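Local coordinates for argonaute protein (PDB 5I4A) that uses short 5'-hydroxyl guide RNAs to bind complementary target strands and cut them, and may defend the cell against invading mobile genetic elements, at residues G276-Y280 / A281-F285; L341-S344 / K345-S348; A465-N468 / T469-L473. One frame throughout, in Å; residues are numbered along the deposited sequence.

Overall arrangement
The three contacts are local and follow one another along the chain. Interaction 1 (276-285) lies in linker L2, where strand 277-278 gives way to helix 284-287. Interaction 2 (341-348) is a surface loop of the Mid domain, between strands 337-340 and 350-352, which both pair in parallel with strand 295-302. Interaction 3 (465-473) is the turn of the hairpin 458-466/472-482, at one side of the nine-stranded mixed sheet of the PIWI domain. None touches another. The centres of interactions 1 and 3 lie about 21 Å apart, those of 1 and 2 about 38 Å, and those of 2 and 3 about 37 Å. Each turns the chain within a separate region, away from the PIWI catalytic residues.

Interaction 1: G276-Y280 / A281-F285; sequences GESRY and AKDVF
A turn in linker L2 leads from the short strand 277-278 into helix 284-287, and S278 and D283 join its two arms. S278 OG donates to D283 OD2 at 2.5 Å, a short bond. The hydroxyl meets that oxygen on its anti side, 29° out of the carboxylate plane. The same OG accepts from the backbone N of Y280 at 2.9 Å, which makes an ST turn. S278 OG is turned anti to its own backbone N (chi1 178°), and this brings it between the two partners. One hydroxyl thus holds both the backbone of the turn and the carboxylate. With an alanine here the hydroxyl is gone, and D283 OD2 and the Y280 N-H would probably lose the partner they share.

The backbone closes the turn as well. D283 N donates to Y280 O at 3.0 Å. The Y280 side chain runs beside that of D283, with D283 OD2 near the ring plane at its edge, 4.1 Å from CD2. Ring and carboxylate planes stand 76° apart. K282 CG touches Y280 CB at 3.9 Å. D283 OD1 has a weak, long ion pair with K286. Behind the turn, V284 packs on L333 of helix 325-333. The whole is a strand-to-helix connection, with an ST turn leading into a 3-10 segment at 281-283.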
# COMPACT_ATOMS: atom_id res chain seq x y z
N GLY A 276 30.77 -12.77 5.64
CA GLY A 276 30.78 -12.45 4.23
C GLY A 276 29.76 -11.38 3.90
O GLY A 276 29.03 -10.90 4.77
N GLU A 277 29.73 -11.01 2.63
CA GLU A 277 28.81 -10.02 2.11
C GLU A 277 28.14 -10.57 0.85
O GLU A 277 28.65 -11.50 0.21
CB GLU A 277 29.51 -8.70 1.79
CG GLU A 277 30.01 -7.95 3.01
CD GLU A 277 30.82 -6.72 2.64
OE1 GLU A 277 31.07 -6.51 1.44
OE2 GLU A 277 31.21 -5.96 3.56
N SER A 278 27.00 -9.99 0.51
CA SER A 278 26.26 -10.42 -0.67
C SER A 278 25.18 -9.40 -1.00
O SER A 278 24.76 -8.62 -0.15
CB SER A 278 25.64 -11.81 -0.47
OG SER A 278 24.89 -12.20 -1.61
N ARG A 279 24.75 -9.43 -2.26
CA ARG A 279 23.56 -8.72 -2.69
C ARG A 279 22.29 -9.53 -2.50
O ARG A 279 21.19 -9.00 -2.71
CB ARG A 279 23.69 -8.33 -4.16
CG ARG A 279 23.63 -9.52 -5.10
CD ARG A 279 23.63 -9.12 -6.56
NE ARG A 279 24.91 -8.55 -6.98
CZ ARG A 279 25.19 -7.25 -6.95
NH1 ARG A 279 24.28 -6.38 -6.52
NH2 ARG A 279 26.38 -6.82 -7.34
N TYR A 280 22.42 -10.81 -2.14
CA TYR A 280 21.29 -11.71 -1.95
C TYR A 280 21.10 -11.92 -0.45
O TYR A 280 21.99 -12.44 0.23
CB TYR A 280 21.53 -13.04 -2.65
CG TYR A 280 21.91 -12.92 -4.11
CD1 TYR A 280 20.94 -12.77 -5.09
CD2 TYR A 280 23.24 -12.96 -4.51
CE1 TYR A 280 21.28 -12.66 -6.42
CE2 TYR A 280 23.59 -12.86 -5.85
CZ TYR A 280 22.60 -12.70 -6.80
OH TYR A 280 22.94 -12.59 -8.13
N ALA A 281 19.93 -11.53 0.06
CA ALA A 281 19.63 -11.73 1.47
C ALA A 281 19.74 -13.19 1.87
O ALA A 281 20.13 -13.50 3.00
CB ALA A 281 18.24 -11.18 1.80
N LYS A 282 19.42 -14.11 0.95
CA LYS A 282 19.47 -15.54 1.23
C LYS A 282 20.87 -16.04 1.51
O LYS A 282 21.02 -17.13 2.08
CB LYS A 282 18.84 -16.32 0.07
CG LYS A 282 19.59 -16.16 -1.23
CD LYS A 282 19.07 -17.10 -2.29
CE LYS A 282 19.83 -16.91 -3.59
NZ LYS A 282 19.53 -17.98 -4.58
N ASP A 283 21.91 -15.30 1.12
CA ASP A 283 23.26 -15.67 1.53
C ASP A 283 23.49 -15.53 3.03
O ASP A 283 24.59 -15.84 3.49
CB ASP A 283 24.29 -14.81 0.78
CG ASP A 283 24.64 -15.39 -0.57
OD1 ASP A 283 24.30 -16.57 -0.80
OD2 ASP A 283 25.26 -14.67 -1.38
N VAL A 284 22.49 -15.08 3.78
CA VAL A 284 22.61 -15.07 5.24
C VAL A 284 22.91 -16.46 5.77
O VAL A 284 23.59 -16.62 6.79
CB VAL A 284 21.33 -14.47 5.88
CG1 VAL A 284 20.14 -15.40 5.67
CG2 VAL A 284 21.55 -14.16 7.36
N PHE A 285 22.43 -17.50 5.08
CA PHE A 285 22.72 -18.88 5.47
C PHE A 285 24.13 -19.32 5.09
O PHE A 285 24.59 -20.35 5.59
CB PHE A 285 21.70 -19.83 4.85
CG PHE A 285 20.30 -19.62 5.34
CD1 PHE A 285 19.91 -20.09 6.59
CD2 PHE A 285 19.37 -18.96 4.56
CE1 PHE A 285 18.62 -19.90 7.05
CE2 PHE A 285 18.08 -18.77 5.02
CZ PHE A 285 17.70 -19.24 6.26

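Interaction 2: L341-S344 / K345-S348; sequences LRDS and KTKS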
# COMPACT_ATOMS: atom_id res chain seq x y z
N LEU A 341 12.43 -26.17 25.75
CA LEU A 341 12.18 -26.21 27.18
C LEU A 341 11.09 -27.22 27.50
O LEU A 341 10.08 -27.30 26.79
CB LEU A 341 11.77 -24.83 27.69
CG LEU A 341 12.57 -23.62 27.20
CD1 LEU A 341 11.98 -22.35 27.79
CD2 LEU A 341 14.04 -23.75 27.57
N ARG A 342 11.29 -27.98 28.57
CA ARG A 342 10.30 -28.97 28.98
C ARG A 342 9.85 -28.71 30.40
O ARG A 342 10.66 -28.37 31.28
CB ARG A 342 10.85 -30.40 28.84
CG ARG A 342 12.33 -30.54 29.12
CD ARG A 342 12.89 -31.81 28.50
NE ARG A 342 12.20 -33.01 28.99
CZ ARG A 342 12.39 -33.53 30.20
NH1 ARG A 342 13.23 -32.95 31.05
NH2 ARG A 342 11.73 -34.62 30.56
N ASP A 343 8.55 -28.85 30.62
CA ASP A 343 7.95 -28.72 31.94
C ASP A 343 8.35 -29.92 32.79
O ASP A 343 8.07 -31.06 32.43
CB ASP A 343 6.43 -28.60 31.80
CG ASP A 343 5.70 -28.84 33.11
OD1 ASP A 343 6.25 -28.56 34.19
OD2 ASP A 343 4.54 -29.31 33.04
N SER A 344 9.00 -29.65 33.93
CA SER A 344 9.43 -30.74 34.80
C SER A 344 8.25 -31.60 35.25
O SER A 344 8.40 -32.80 35.48
CB SER A 344 10.17 -30.18 36.01
OG SER A 344 10.91 -31.20 36.67
N LYS A 345 7.06 -31.00 35.37
CA LYS A 345 5.86 -31.73 35.74
C LYS A 345 5.49 -32.74 34.66
O LYS A 345 5.52 -33.95 34.90
CB LYS A 345 4.70 -30.75 35.98
CG LYS A 345 3.47 -31.37 36.61
CD LYS A 345 2.56 -30.31 37.23
CE LYS A 345 1.59 -29.73 36.21
NZ LYS A 345 0.20 -29.72 36.76
N THR A 346 5.15 -32.25 33.46
CA THR A 346 4.73 -33.13 32.37
C THR A 346 5.90 -33.75 31.62
O THR A 346 5.68 -34.62 30.77
CB THR A 346 3.85 -32.36 31.39
OG1 THR A 346 4.59 -31.27 30.82
CG2 THR A 346 2.61 -31.81 32.09
N LYS A 347 7.14 -33.33 31.89
CA LYS A 347 8.34 -33.81 31.22
C LYS A 347 8.29 -33.62 29.71
O LYS A 347 9.06 -34.25 28.97
CB LYS A 347 8.62 -35.29 31.56
CG LYS A 347 8.96 -35.53 33.02
CD LYS A 347 9.63 -36.88 33.23
CE LYS A 347 11.08 -36.72 33.65
NZ LYS A 347 11.73 -38.03 33.95
N SER A 348 7.41 -32.75 29.23
CA SER A 348 7.21 -32.53 27.81
C SER A 348 7.48 -31.07 27.45
O SER A 348 7.35 -30.17 28.28
CB SER A 348 5.77 -32.89 27.40
OG SER A 348 5.51 -32.54 26.05
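The carboxylate of D343 gathers three donors from the two residues that follow S344. D343 OD1 accepts from K345 N at 2.8 Å. D343 OD2 takes both T346 N and T346 OG1, each at 3.0 Å. These two reach OD2 from the same face of its plane, the N-H far above it and the hydroxyl only 36° out. D343 CG lies anti to the backbone N (chi1 164°), which carries the carboxylate over the following N-H groups. The D343 and T346 side chains cross at about a right angle. D343 is buried, most of its neighbours here exposed.

The bond from K345 N to OD1 makes an Asx turn, in the loop between strands 337-340 and 350-352 of the Mid domain. The two arms are tied by D343 N donating to S348 O at 2.9 Å. A second backbone bond, K347 N to D343 O, is weak, with an angle of 126° at the hydrogen. S348 O also receives a CA-H contact from R342.

The R342 side chain bends at chi3 and runs alongside K347. Its NH2 and NE both donate weakly to K347 O, at 3.1 Å from NH2 and 3.4 Å from NE. K347 CE sits at the guanidinium edge, in its plane. The hydroxyl of S348 bonds to the backbone N of A350, and L341 and D343 both rest on F365 of helix 364-367.

Interaction 3: A465-N468 / T469-L473; sequences AVDN and TGDIL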
# COMPACT_ATOMS: atom_id res chain seq x y z
N ALA A 465 9.48 4.46 14.61
CA ALA A 465 10.84 4.97 14.51
C ALA A 465 11.83 3.82 14.55
O ALA A 465 11.67 2.87 15.33
CB ALA A 465 11.14 5.97 15.64
N VAL A 466 12.87 3.90 13.71
CA VAL A 466 13.91 2.89 13.64
C VAL A 466 15.27 3.58 13.51
O VAL A 466 15.36 4.76 13.17
CB VAL A 466 13.72 1.90 12.47
CG1 VAL A 466 12.30 1.33 12.44
CG2 VAL A 466 14.07 2.57 11.14
N ASP A 467 16.33 2.81 13.77
CA ASP A 467 17.69 3.31 13.62
C ASP A 467 18.29 2.79 12.31
O ASP A 467 17.62 2.15 11.50
CB ASP A 467 18.54 2.94 14.85
CG ASP A 467 18.77 1.43 15.00
OD1 ASP A 467 18.61 0.66 14.04
OD2 ASP A 467 19.14 1.02 16.12
N ASN A 468 19.58 3.06 12.12
CA ASN A 468 20.26 2.71 10.87
C ASN A 468 20.39 1.20 10.68
O ASN A 468 20.63 0.75 9.56
CB ASN A 468 21.64 3.35 10.83
CG ASN A 468 22.61 2.71 11.80
OD1 ASN A 468 22.40 2.73 13.02
ND2 ASN A 468 23.68 2.13 11.27
N THR A 469 20.25 0.42 11.75
CA THR A 469 20.38 -1.03 11.68
C THR A 469 19.04 -1.74 11.49
O THR A 469 19.03 -2.96 11.32
CB THR A 469 21.03 -1.57 12.96
OG1 THR A 469 20.15 -1.37 14.07
CG2 THR A 469 22.34 -0.84 13.23
N GLY A 470 17.93 -1.01 11.51
CA GLY A 470 16.63 -1.62 11.43
C GLY A 470 16.00 -1.96 12.77
O GLY A 470 14.88 -2.47 12.79
N ASP A 471 16.69 -1.70 13.88
CA ASP A 471 16.07 -1.86 15.19
C ASP A 471 14.91 -0.89 15.33
O ASP A 471 15.03 0.29 15.00
CB ASP A 471 17.09 -1.62 16.30
CG ASP A 471 17.98 -2.82 16.55
OD1 ASP A 471 17.71 -3.90 15.98
OD2 ASP A 471 18.95 -2.69 17.33
N ILE A 472 13.78 -1.39 15.81
CA ILE A 472 12.61 -0.55 16.02
C ILE A 472 12.75 0.16 17.35
O ILE A 472 12.82 -0.48 18.41
CB ILE A 472 11.32 -1.37 15.96
CG1 ILE A 472 11.21 -2.07 14.61
CG2 ILE A 472 10.11 -0.49 16.20
CD1 ILE A 472 10.00 -2.94 14.48
N LEU A 473 12.81 1.50 17.31
CA LEU A 473 12.99 2.28 18.52
C LEU A 473 11.68 2.51 19.26
O LEU A 473 11.67 2.56 20.49
CB LEU A 473 13.63 3.63 18.18
CG LEU A 473 15.07 3.53 17.70
CD1 LEU A 473 15.59 4.88 17.26
CD2 LEU A 473 15.91 2.97 18.82
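D467 and T469 meet at the tip of the hairpin that joins strands 458-466 and 472-482 of the PIWI domain. The side-chain hydrogen bonds centre on D467 OD1. T469 OG1 donates to it at 2.5 Å, on the syn side of the carboxylate. T469 N donates to it at 2.8 Å, from above the carboxylate plane but on the same face as the hydroxyl, which makes an Asx turn. D471 N adds a weak bond. D467 CG lies between its own backbone N and carbonyl carbon (chi1 66°), which swings the carboxylate in over the turn. T469 OG1 takes the same kind of position (chi1 67°) and faces OD1.

Backbone bonds set the register. A type I turn with a G1 bulge at G470 runs from D467 to G470, closed by G470 N to D467 O. D467 N donates to D471 O at 3.1 Å, and L473 N donates to A465 O at 2.7 Å. Between these bonds V466 and I472 form an antiparallel non-hydrogen-bonded pair. G470 has a positive phi (91°), at which a CB would be jammed against the preceding carbonyl oxygen.

Apolar contacts are lighter. V466 CG1 meets I472 CG1 at 4.2 Å, on the face covered by I625 of helix 621-631. A465 CB meets L473 CB at 4.3 Å, and L473 also packs on Y503 of helix 485-507.

The two aspartates carry like charges. The D467 and D471 side chains run side by side, with their OD2 atoms 3.9 Å apart. K506 makes salt bridges to both, and K430 makes one to D471 OD1. The lysines probably offset the repulsion between the aspartates, so that the turn is held by charge as well as by hydrogen bonds.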